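Local coordinates for protein beta-N-acetylhexosaminidase (Mycobacterium smegmatis, PDB 4YYF) that probably hydrolyses terminal non-reducing N-acetyl-D-hexosamine residues of N-acetyl-beta-D-hexosaminides, as a member of glycosyl hydrolase family 3, at residues L49-T54 against A325-V330; A57-V62 against G69-G74; H204-G209 against P267-L272; M252-L257 against D261-S266. The protein carries 1 engineered substitution. All coordinates share one frame; numbering follows the deposited sequence.

Contact 1: L49-T54 against A325-V330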
loop_
_atom_site.group_PDB
_atom_site.type_symbol
_atom_site.label_atom_id
_atom_site.label_comp_id
_atom_site.label_asym_id
_atom_site.label_seq_id
_atom_site.Cartn_x
_atom_site.Cartn_y
_atom_site.Cartn_z
ATOM N N LEU A 49 -3.221 8.167 7.348
ATOM C CA LEU A 49 -2.251 7.265 7.969
ATOM C C LEU A 49 -2.791 5.842 8.038
ATOM O O LEU A 49 -3.976 5.636 8.312
ATOM C CB LEU A 49 -1.915 7.733 9.397
ATOM C CG LEU A 49 -1.601 9.220 9.603
ATOM C CD1 LEU A 49 -1.346 9.507 11.075
ATOM C CD2 LEU A 49 -0.415 9.647 8.743
ATOM N N THR A 50 -1.925 4.861 7.794
ATOM C CA THR A 50 -2.270 3.458 8.048
ATOM C C THR A 50 -1.202 2.891 8.964
ATOM O O THR A 50 -0.008 3.027 8.684
ATOM C CB THR A 50 -2.330 2.637 6.750
ATOM O OG1 THR A 50 -3.330 3.199 5.881
ATOM C CG2 THR A 50 -2.704 1.177 7.062
ATOM N N VAL A 51 -1.614 2.284 10.076
ATOM C CA VAL A 51 -0.639 1.861 11.074
ATOM C C VAL A 51 -0.811 0.404 11.478
ATOM O O VAL A 51 -1.931 -0.074 11.673
ATOM C CB VAL A 51 -0.670 2.770 12.339
ATOM C CG1 VAL A 51 -0.143 4.156 12.002
ATOM C CG2 VAL A 51 -2.091 2.850 12.923
ATOM N N GLY A 52 0.308 -0.300 11.592
ATOM C CA GLY A 52 0.290 -1.686 12.046
ATOM C C GLY A 52 -0.107 -1.768 13.506
ATOM O O GLY A 52 0.292 -0.910 14.304
ATOM N N VAL A 53 -0.897 -2.792 13.851
ATOM C CA VAL A 53 -1.381 -3.005 15.214
ATOM C C VAL A 53 -0.963 -4.388 15.714
ATOM O O VAL A 53 -0.826 -5.305 14.918
ATOM C CB VAL A 53 -2.911 -2.873 15.290
ATOM C CG1 VAL A 53 -3.352 -1.466 14.867
ATOM C CG2 VAL A 53 -3.587 -3.922 14.412
ATOM N N THR A 54 -0.749 -4.536 17.024
ATOM C CA THR A 54 -0.272 -5.806 17.584
ATOM C C THR A 54 -1.408 -6.725 18.031
ATOM O O THR A 54 -1.248 -7.951 18.093
ATOM C CB THR A 54 0.655 -5.593 18.790
ATOM O OG1 THR A 54 -0.004 -4.750 19.744
ATOM C CG2 THR A 54 1.964 -4.956 18.363
ATOM N N ALA A 325 2.665 3.547 18.115
ATOM C CA ALA A 325 3.245 4.429 19.145
ATOM C C ALA A 325 3.501 5.852 18.647
ATOM O O ALA A 325 3.373 6.817 19.396
ATOM C CB ALA A 325 4.542 3.848 19.699
ATOM N N GLU A 326 3.877 5.980 17.381
ATOM C CA GLU A 326 4.329 7.270 16.866
ATOM C C GLU A 326 3.184 8.181 16.426
ATOM O O GLU A 326 3.411 9.336 16.065
ATOM C CB GLU A 326 5.291 7.057 15.692
ATOM C CG GLU A 326 6.567 6.301 16.048
ATOM C CD GLU A 326 6.386 4.787 16.099
ATOM O OE1 GLU A 326 5.275 4.286 15.793
ATOM O OE2 GLU A 326 7.365 4.094 16.451
ATOM N N VAL A 327 1.958 7.665 16.448
ATOM C CA VAL A 327 0.838 8.389 15.847
ATOM C C VAL A 327 0.639 9.818 16.398
ATOM O O VAL A 327 0.528 10.764 15.626
ATOM C CB VAL A 327 -0.476 7.585 15.920
ATOM C CG1 VAL A 327 -1.665 8.482 15.604
ATOM C CG2 VAL A 327 -0.420 6.382 14.954
ATOM N N PRO A 328 0.614 9.982 17.729
ATOM C CA PRO A 328 0.414 11.377 18.167
ATOM C C PRO A 328 1.568 12.324 17.801
ATOM O O PRO A 328 1.304 13.487 17.507
ATOM C CB PRO A 328 0.259 11.264 19.694
ATOM C CG PRO A 328 0.742 9.895 20.063
ATOM C CD PRO A 328 0.571 9.026 18.849
ATOM N N ALA A 329 2.808 11.842 17.807
ATOM C CA ALA A 329 3.948 12.671 17.399
ATOM C C ALA A 329 3.885 12.997 15.909
ATOM O O ALA A 329 4.251 14.099 15.469
ATOM C CB ALA A 329 5.251 11.979 17.729
ATOM N N VAL A 330 3.437 12.026 15.123
ATOM C CA VAL A 330 3.293 12.233 13.688
ATOM C C VAL A 330 2.225 13.287 13.398
ATOM O O VAL A 330 2.452 14.221 12.634
ATOM C CB VAL A 330 2.993 10.905 12.947
ATOM C CG1 VAL A 330 2.525 11.176 11.515
ATOM C CG2 VAL A 330 4.233 10.019 12.943
#
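Val51 and Leu49 of barrel strand 49-52 meet Val327 and Val330 of helix 327-340 in a buried, wholly apolar strand-to-helix contact of the TIM-barrel domain of glycosyl hydrolase family 3. The strand is hydrogen-bonded in parallel fashion to strands 70-73 and 319-321. The helix follows strand 319-321 in the chain, and its first turn packs over the neighbouring strand 49-52. Leu49 and Val51, two residues apart, both direct their side chains toward the helix, while Thr50 between them turns to the other side of the sheet and bonds to Asn318 through its hydroxyl. The helix answers with residues three apart, and the bond from Val330 N to Glu326 O, 2.9 Å, belongs to the turn that brings both valines to the same face. Trp321 touches Val51, Val327 and Val330, Val68 touches Val51 and Val327, and Val308 of helix 304-314 closes the Leu49 end against Val330. Leu49 reaches out with a straight chain, CD1 lying anti to CA (chi2 178°), and its CD1 comes to 4.2 Å from Val330 CG1. At the other pair the two side chains cross at about a right angle. Each valine offers the methyl that lies anti to its own carbonyl carbon, and Val51 CG1 meets Val327 CG2 at 3.7 Å.

Contact 2: A57-V62 against G69-G74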
loop_
_atom_site.group_PDB
_atom_site.type_symbol
_atom_site.label_atom_id
_atom_site.label_comp_id
_atom_site.label_asym_id
_atom_site.label_seq_id
_atom_site.Cartn_x
_atom_site.Cartn_y
_atom_site.Cartn_z
ATOM N N ALA A 57 -6.429 -4.603 21.588
ATOM C CA ALA A 57 -6.342 -3.449 22.504
ATOM C C ALA A 57 -5.566 -2.291 21.869
ATOM O O ALA A 57 -5.895 -1.112 22.048
ATOM C CB ALA A 57 -5.718 -3.855 23.860
ATOM N N ASP A 58 -4.536 -2.637 21.114
ATOM C CA ASP A 58 -3.719 -1.658 20.397
ATOM C C ASP A 58 -4.557 -1.000 19.280
ATOM O O ASP A 58 -4.570 0.237 19.123
ATOM C CB ASP A 58 -2.486 -2.384 19.821
ATOM C CG ASP A 58 -1.482 -1.442 19.170
ATOM O OD1 ASP A 58 -1.305 -0.302 19.652
ATOM O OD2 ASP A 58 -0.849 -1.857 18.167
ATOM N N ALA A 59 -5.287 -1.822 18.526
ATOM C CA ALA A 59 -6.151 -1.311 17.464
ATOM C C ALA A 59 -7.287 -0.481 18.039
ATOM O O ALA A 59 -7.641 0.567 17.492
ATOM C CB ALA A 59 -6.715 -2.453 16.621
ATOM N N ARG A 60 -7.875 -0.955 19.133
ATOM C CA ARG A 60 -9.007 -0.242 19.725
ATOM C C ARG A 60 -8.603 1.165 20.178
ATOM O O ARG A 60 -9.327 2.125 19.953
ATOM C CB ARG A 60 -9.599 -1.021 20.898
ATOM C CG ARG A 60 -10.844 -0.353 21.490
ATOM C CD ARG A 60 -11.471 -1.190 22.606
ATOM N NE ARG A 60 -11.960 -2.472 22.099
ATOM C CZ ARG A 60 -13.118 -2.638 21.465
ATOM N NH1 ARG A 60 -13.923 -1.595 21.249
ATOM N NH2 ARG A 60 -13.471 -3.849 21.048
ATOM N N ALA A 61 -7.442 1.280 20.808
ATOM C CA ALA A 61 -6.977 2.575 21.288
ATOM C C ALA A 61 -6.591 3.515 20.147
ATOM O O ALA A 61 -6.929 4.694 20.189
ATOM C CB ALA A 61 -5.825 2.409 22.280
ATOM N N VAL A 62 -5.902 3.019 19.123
ATOM C CA VAL A 62 -5.434 3.925 18.069
ATOM C C VAL A 62 -6.607 4.467 17.245
ATOM O O VAL A 62 -6.624 5.650 16.876
ATOM C CB VAL A 62 -4.299 3.310 17.195
ATOM C CG1 VAL A 62 -4.859 2.348 16.137
ATOM C CG2 VAL A 62 -3.481 4.420 16.514
ATOM N N GLY A 69 -7.057 6.388 9.763
ATOM C CA GLY A 69 -7.914 5.897 8.697
ATOM C C GLY A 69 -7.770 4.404 8.479
ATOM O O GLY A 69 -8.704 3.733 8.030
ATOM N N GLY A 70 -6.596 3.869 8.791
ATOM C CA GLY A 70 -6.369 2.461 8.519
ATOM C C GLY A 70 -5.500 1.793 9.551
ATOM O O GLY A 70 -4.647 2.428 10.173
ATOM N N ILE A 71 -5.731 0.497 9.749
ATOM C CA ILE A 71 -4.837 -0.326 10.550
ATOM C C ILE A 71 -4.330 -1.469 9.684
ATOM O O ILE A 71 -5.029 -1.917 8.772
ATOM C CB ILE A 71 -5.527 -0.882 11.814
ATOM C CG1 ILE A 71 -6.791 -1.655 11.442
ATOM C CG2 ILE A 71 -5.828 0.268 12.800
ATOM C CD1 ILE A 71 -7.417 -2.422 12.625
HETATM N N MSE A 72 -3.112 -1.930 9.950
HETATM C CA MSE A 72 -2.552 -3.015 9.164
HETATM C C MSE A 72 -2.321 -4.252 10.029
HETATM O O MSE A 72 -1.843 -4.161 11.160
HETATM C CB MSE A 72 -1.236 -2.613 8.501
HETATM C CG MSE A 72 -0.720 -3.708 7.577
HETATM SE SE MSE A 72 1.004 -3.295 6.815
HETATM C CE MSE A 72 1.188 -4.823 5.616
ATOM N N ILE A 73 -2.667 -5.404 9.470
ATOM C CA ILE A 73 -2.430 -6.688 10.100
ATOM C C ILE A 73 -1.113 -7.216 9.539
ATOM O O ILE A 73 -0.936 -7.278 8.324
ATOM C CB ILE A 73 -3.538 -7.685 9.722
ATOM C CG1 ILE A 73 -4.926 -7.125 10.068
ATOM C CG2 ILE A 73 -3.313 -9.030 10.381
ATOM C CD1 ILE A 73 -5.127 -6.788 11.532
ATOM N N GLY A 74 -0.189 -7.621 10.407
ATOM C CA GLY A 74 1.074 -8.161 9.937
ATOM C C GLY A 74 1.505 -9.375 10.717
ATOM O O GLY A 74 0.737 -9.897 11.531
#
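The amide N of Val62 lies 3.1 Å from Asp58 O, a helical bond that fixes the turn on which Val62 and Ala59 stand side by side, both facing Ile71 of strand 70-73. No hydrogen bond crosses between the segments; Ile71 alone fills the interface from the strand side and sends its two branches to two helix residues. Its CG2 meets Val62 CG1 at 4.0 Å, the two side chains crossing at a slant. The longer branch goes to the other partner: CG1 sits between the backbone N and the carbonyl carbon (chi1 56°), and the chain runs on extended (chi2 171°), bringing CD1 to 4.1 Å from Ala59 CB. The methyl of Ala59 lets the helix backbone come near the strand, with the CA atoms of Ala59 and Ile71 7.1 Å apart. Val53, just after strand 49-52, and Leu87 of helix 86-93 also touch Ile71. Near the start of the helix, the Asp58 carboxylate is held by Thr54 N on OD2 and by Thr324 OG1 on OD1. Helix 56-66 lies against the second strand of its own unit, in the beta-alpha-beta crossover of strand 49-52, helix 56-66 and strand 70-73 from which TIM barrels are built.

Contact 3: H204-G209 against P267-L272. Engineered in segment 267-272: Val269 (natural residue Ala).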
loop_
_atom_site.group_PDB
_atom_site.type_symbol
_atom_site.label_atom_id
_atom_site.label_comp_id
_atom_site.label_asym_id
_atom_site.label_seq_id
_atom_site.Cartn_x
_atom_site.Cartn_y
_atom_site.Cartn_z
ATOM N N HIS A 204 5.803 -2.795 -6.462
ATOM C CA HIS A 204 6.159 -1.563 -5.749
ATOM C C HIS A 204 6.629 -0.506 -6.768
ATOM O O HIS A 204 7.742 -0.589 -7.285
ATOM C CB HIS A 204 7.298 -1.836 -4.739
ATOM C CG HIS A 204 7.010 -2.932 -3.753
ATOM N ND1 HIS A 204 7.184 -4.279 -4.054
ATOM C CD2 HIS A 204 6.589 -2.904 -2.466
ATOM C CE1 HIS A 204 6.860 -5.008 -3.011
ATOM N NE2 HIS A 204 6.493 -4.199 -2.022
ATOM N N PHE A 205 5.786 0.484 -7.051
ATOM C CA PHE A 205 6.038 1.485 -8.101
ATOM C C PHE A 205 7.259 2.369 -7.800
ATOM O O PHE A 205 7.455 2.799 -6.660
ATOM C CB PHE A 205 4.780 2.356 -8.241
ATOM C CG PHE A 205 4.818 3.348 -9.371
ATOM C CD1 PHE A 205 5.338 4.628 -9.181
ATOM C CD2 PHE A 205 4.273 3.028 -10.614
ATOM C CE1 PHE A 205 5.348 5.560 -10.222
ATOM C CE2 PHE A 205 4.277 3.960 -11.651
ATOM C CZ PHE A 205 4.816 5.230 -11.449
ATOM N N PRO A 206 8.084 2.676 -8.827
ATOM C CA PRO A 206 8.001 2.264 -10.237
ATOM C C PRO A 206 8.725 0.955 -10.560
ATOM O O PRO A 206 9.042 0.706 -11.729
ATOM C CB PRO A 206 8.706 3.406 -10.957
ATOM C CG PRO A 206 9.789 3.820 -9.975
ATOM C CD PRO A 206 9.093 3.732 -8.629
ATOM N N GLY A 207 9.005 0.134 -9.553
ATOM C CA GLY A 207 9.563 -1.186 -9.818
ATOM C C GLY A 207 10.726 -1.593 -8.933
ATOM O O GLY A 207 11.814 -1.020 -9.023
ATOM N N HIS A 208 10.508 -2.609 -8.098
ATOM C CA HIS A 208 11.542 -3.096 -7.162
ATOM C C HIS A 208 12.227 -4.339 -7.731
ATOM O O HIS A 208 13.239 -4.812 -7.197
ATOM C CB HIS A 208 10.896 -3.442 -5.806
ATOM C CG HIS A 208 11.831 -3.406 -4.644
ATOM N ND1 HIS A 208 13.026 -4.119 -4.603
ATOM C CD2 HIS A 208 11.767 -2.760 -3.453
ATOM C CE1 HIS A 208 13.636 -3.899 -3.466
ATOM N NE2 HIS A 208 12.891 -3.070 -2.738
ATOM N N GLY A 209 11.676 -4.871 -8.821
ATOM C CA GLY A 209 12.120 -6.149 -9.356
ATOM C C GLY A 209 13.589 -6.222 -9.746
ATOM O O GLY A 209 14.206 -7.278 -9.631
ATOM N N PRO A 267 8.831 13.924 -5.122
ATOM C CA PRO A 267 7.695 14.448 -5.894
ATOM C C PRO A 267 7.706 13.934 -7.317
ATOM O O PRO A 267 6.645 13.730 -7.908
ATOM C CB PRO A 267 7.940 15.963 -5.901
ATOM C CG PRO A 267 8.690 16.217 -4.641
ATOM C CD PRO A 267 9.578 15.001 -4.443
ATOM N N ALA A 268 8.896 13.716 -7.859
ATOM C CA ALA A 268 9.013 13.230 -9.230
ATOM C C ALA A 268 8.259 11.923 -9.462
ATOM O O ALA A 268 7.682 11.712 -10.535
ATOM C CB ALA A 268 10.457 13.080 -9.612
ATOM N N VAL A 269 8.273 11.041 -8.469
ATOM C CA VAL A 269 7.620 9.748 -8.605
ATOM C C VAL A 269 6.116 9.914 -8.743
ATOM O O VAL A 269 5.492 9.311 -9.624
ATOM C CB VAL A 269 7.915 8.857 -7.401
ATOM C CG1 VAL A 269 7.465 7.419 -7.675
ATOM C CG2 VAL A 269 9.363 8.884 -7.141
ATOM N N TYR A 270 5.543 10.751 -7.884
ATOM C CA TYR A 270 4.105 10.975 -7.895
ATOM C C TYR A 270 3.674 11.752 -9.130
ATOM O O TYR A 270 2.650 11.425 -9.735
ATOM C CB TYR A 270 3.658 11.632 -6.583
ATOM C CG TYR A 270 4.003 10.757 -5.396
ATOM C CD1 TYR A 270 3.176 9.710 -5.019
ATOM C CD2 TYR A 270 5.183 10.951 -4.679
ATOM C CE1 TYR A 270 3.501 8.889 -3.948
ATOM C CE2 TYR A 270 5.509 10.141 -3.606
ATOM C CZ TYR A 270 4.666 9.117 -3.244
ATOM O OH TYR A 270 4.997 8.319 -2.177
ATOM N N ASN A 271 4.466 12.740 -9.542
ATOM C CA ASN A 271 4.175 13.423 -10.799
ATOM C C ASN A 271 4.157 12.442 -11.968
ATOM O O ASN A 271 3.329 12.557 -12.859
ATOM C CB ASN A 271 5.168 14.561 -11.088
ATOM C CG ASN A 271 4.992 15.743 -10.166
ATOM O OD1 ASN A 271 3.916 15.953 -9.595
ATOM N ND2 ASN A 271 6.055 16.528 -10.008
ATOM N N LEU A 272 5.078 11.480 -11.961
ATOM C CA LEU A 272 5.164 10.510 -13.049
ATOM C C LEU A 272 3.867 9.706 -13.125
ATOM O O LEU A 272 3.321 9.484 -14.204
ATOM C CB LEU A 272 6.340 9.559 -12.822
ATOM C CG LEU A 272 6.642 8.594 -13.972
ATOM C CD1 LEU A 272 7.240 9.338 -15.145
ATOM C CD2 LEU A 272 7.585 7.472 -13.493
#
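Apolar contacts join Phe205 and Pro206, at the end of strand 199-205, to Val269 and Leu272 of helix 267-275. Val269, an engineered residue in place of the natural Ala, lays CG1 at the edge of the Phe205 ring, near its plane, 3.8 Å from both CD1 and CE1. The same methyl is 4.1 Å from Pro206 CD, so it fits into the angle between ring and proline. One turn further on, Leu272 CD2 approaches Phe205 CZ obliquely at 4.1 Å. The ring reaches the helix because CG is anti to the backbone N (chi1 -174°).

Round the ring, Pro206 CB lies 3.9 Å above the plane, over its centre, a CH-pi type approach between neighbours joined by a cis peptide; Tyr236 meets Phe205 edge-to-face.

Polar bonds hold the corner from other parts of the fold: the Phe205 backbone pairs with Met248 and Gly250, and His204 ND1 and His208 N bond to OD2 and OD1 of Asp160. The corner lies at the C-terminal end of a barrel strand, where TIM barrels carry their active sites. Between the segments the contact is van der Waals, without a hydrogen bond, and much of it is made by the engineered methyl Val269 CG1.

Contact 4: M252-L257 against D261-S266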
loop_
_atom_site.group_PDB
_atom_site.type_symbol
_atom_site.label_atom_id
_atom_site.label_comp_id
_atom_site.label_asym_id
_atom_site.label_seq_id
_atom_site.Cartn_x
_atom_site.Cartn_y
_atom_site.Cartn_z
HETATM N N MSE A 252 12.890 2.535 -3.429
HETATM C CA MSE A 252 14.093 2.492 -4.269
HETATM C C MSE A 252 14.453 3.892 -4.741
HETATM O O MSE A 252 13.571 4.735 -4.920
HETATM C CB MSE A 252 13.862 1.629 -5.510
HETATM C CG MSE A 252 13.281 0.246 -5.261
HETATM SE SE MSE A 252 11.324 0.211 -5.169
HETATM C CE MSE A 252 10.905 1.453 -6.583
ATOM N N GLN A 253 15.745 4.135 -4.942
ATOM C CA GLN A 253 16.201 5.336 -5.629
ATOM C C GLN A 253 16.228 5.035 -7.127
ATOM O O GLN A 253 16.730 3.984 -7.537
ATOM C CB GLN A 253 17.603 5.716 -5.151
ATOM C CG GLN A 253 17.656 6.045 -3.665
ATOM C CD GLN A 253 19.053 5.953 -3.090
ATOM O OE1 GLN A 253 19.958 6.660 -3.524
ATOM N NE2 GLN A 253 19.235 5.064 -2.111
ATOM N N VAL A 254 15.687 5.944 -7.935
ATOM C CA VAL A 254 15.610 5.729 -9.383
ATOM C C VAL A 254 16.434 6.767 -10.145
ATOM O O VAL A 254 16.074 7.943 -10.155
ATOM C CB VAL A 254 14.141 5.827 -9.879
ATOM C CG1 VAL A 254 14.044 5.514 -11.380
ATOM C CG2 VAL A 254 13.214 4.927 -9.062
ATOM N N PRO A 255 17.535 6.337 -10.803
ATOM C CA PRO A 255 18.336 7.272 -11.608
ATOM C C PRO A 255 17.499 7.862 -12.739
ATOM O O PRO A 255 16.753 7.126 -13.384
ATOM C CB PRO A 255 19.453 6.387 -12.189
ATOM C CG PRO A 255 19.487 5.162 -11.297
ATOM C CD PRO A 255 18.060 4.961 -10.867
ATOM N N GLY A 256 17.609 9.171 -12.961
ATOM C CA GLY A 256 16.816 9.837 -13.977
ATOM C C GLY A 256 15.410 10.167 -13.512
ATOM O O GLY A 256 14.604 10.686 -14.285
ATOM N N LEU A 257 15.100 9.868 -12.253
ATOM C CA LEU A 257 13.776 10.185 -11.714
ATOM C C LEU A 257 13.855 10.817 -10.327
ATOM O O LEU A 257 13.412 11.945 -10.137
ATOM C CB LEU A 257 12.863 8.950 -11.683
ATOM C CG LEU A 257 11.448 9.194 -11.131
ATOM C CD1 LEU A 257 10.646 10.097 -12.081
ATOM C CD2 LEU A 257 10.694 7.884 -10.869
ATOM N N ASP A 261 16.910 10.346 -3.676
ATOM C CA ASP A 261 15.754 10.262 -2.790
ATOM C C ASP A 261 15.057 8.924 -2.970
ATOM O O ASP A 261 14.931 8.433 -4.094
ATOM C CB ASP A 261 14.750 11.378 -3.083
ATOM C CG ASP A 261 15.279 12.755 -2.739
ATOM O OD1 ASP A 261 16.137 12.874 -1.844
ATOM O OD2 ASP A 261 14.821 13.725 -3.369
ATOM N N PRO A 262 14.586 8.330 -1.867
ATOM C CA PRO A 262 13.740 7.142 -2.018
ATOM C C PRO A 262 12.506 7.503 -2.842
ATOM O O PRO A 262 11.998 8.619 -2.715
ATOM C CB PRO A 262 13.342 6.813 -0.575
ATOM C CG PRO A 262 14.438 7.432 0.267
ATOM C CD PRO A 262 14.775 8.709 -0.457
ATOM N N ALA A 263 12.025 6.594 -3.683
ATOM C CA ALA A 263 10.967 6.971 -4.619
ATOM C C ALA A 263 9.705 7.435 -3.883
ATOM O O ALA A 263 9.054 8.385 -4.298
ATOM C CB ALA A 263 10.664 5.827 -5.592
ATOM N N SER A 264 9.388 6.775 -2.770
ATOM C CA SER A 264 8.246 7.136 -1.932
ATOM C C SER A 264 8.273 8.573 -1.399
ATOM O O SER A 264 7.225 9.120 -1.015
ATOM C CB SER A 264 8.159 6.169 -0.750
ATOM O OG SER A 264 9.408 6.116 -0.075
ATOM N N LEU A 265 9.460 9.174 -1.359
ATOM C CA LEU A 265 9.630 10.519 -0.794
ATOM C C LEU A 265 10.000 11.568 -1.844
ATOM O O LEU A 265 10.428 12.672 -1.509
ATOM C CB LEU A 265 10.699 10.510 0.311
ATOM C CG LEU A 265 10.563 9.460 1.417
ATOM C CD1 LEU A 265 11.607 9.707 2.509
ATOM C CD2 LEU A 265 9.162 9.422 2.016
ATOM N N SER A 266 9.832 11.232 -3.118
ATOM C CA SER A 266 10.242 12.132 -4.193
ATOM C C SER A 266 9.018 12.593 -4.989
ATOM O O SER A 266 8.229 11.755 -5.466
ATOM C CB SER A 266 11.264 11.416 -5.091
ATOM O OG SER A 266 11.474 12.082 -6.322
#
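Met252 O accepts the one hydrogen bond of this contact, from Ala263 N at 2.7 Å. The bond is short but bent, 131° at the hydrogen, and the donor stands 36° out of the carbonyl plane rather than on a lone pair. Ala263 CB crowds in beside it, 3.2 Å from the same oxygen. This methyl also faces two apolar groups of the other segment, both loosely: Val254 CG2 at 4.4 Å and CE of Met252, a selenomethionine, at 4.5 Å. Only the root of the Gln253 side chain takes part: CG, anti to the carbonyl carbon (chi1 -62°), lies 3.6 Å from Asp261 O, and the chain then extends away from it.

In the next shell Thr258, from the short link between the segments, ties both together: its OG1 accepts from Val254 N and bonds to Asp261 O. Ala263 opens a short 3-10 turn, in which Leu265 N bonds to Pro262 O at 2.9 Å. Further out, Ser264 OG bonds to His251 ND1, and Ser266 is the N-cap of helix 267-275, its OG making a weak bond to Ala268 N. Gln253 pairs through its backbone with Val220 and Thr222, while the Met252 side chain rests on Pro206 and His208. The irregular connection from strand 246-249 to helix 267-275 is thus held here by one bent backbone bond and the two of Thr258 OG1, beside a small alanine methyl.

Every touching residue of contacts 1, 2 and 3 is buried; contact 4 is nearer the surface, with Gln253, Leu257 and Asp261 partly exposed. Contacts 1 and 2 are apolar packings of helices on neighbouring parallel strands; they share the pairing of 49-52 with 70-73, where Val51 O is 2.8 Å from Met72 N. Contacts 3 and 4, with centres about 27 and 29 Å from that of contact 2, lie across the chain's centre from it. They share the surroundings of helix 267-275: Tyr270 OH in contact 3 is 2.6 Å from Ser264 O in contact 4. Contact 3 is aromatic and aliphatic, whereas contact 4, between loops, alone uses a hydrogen bond across its segments.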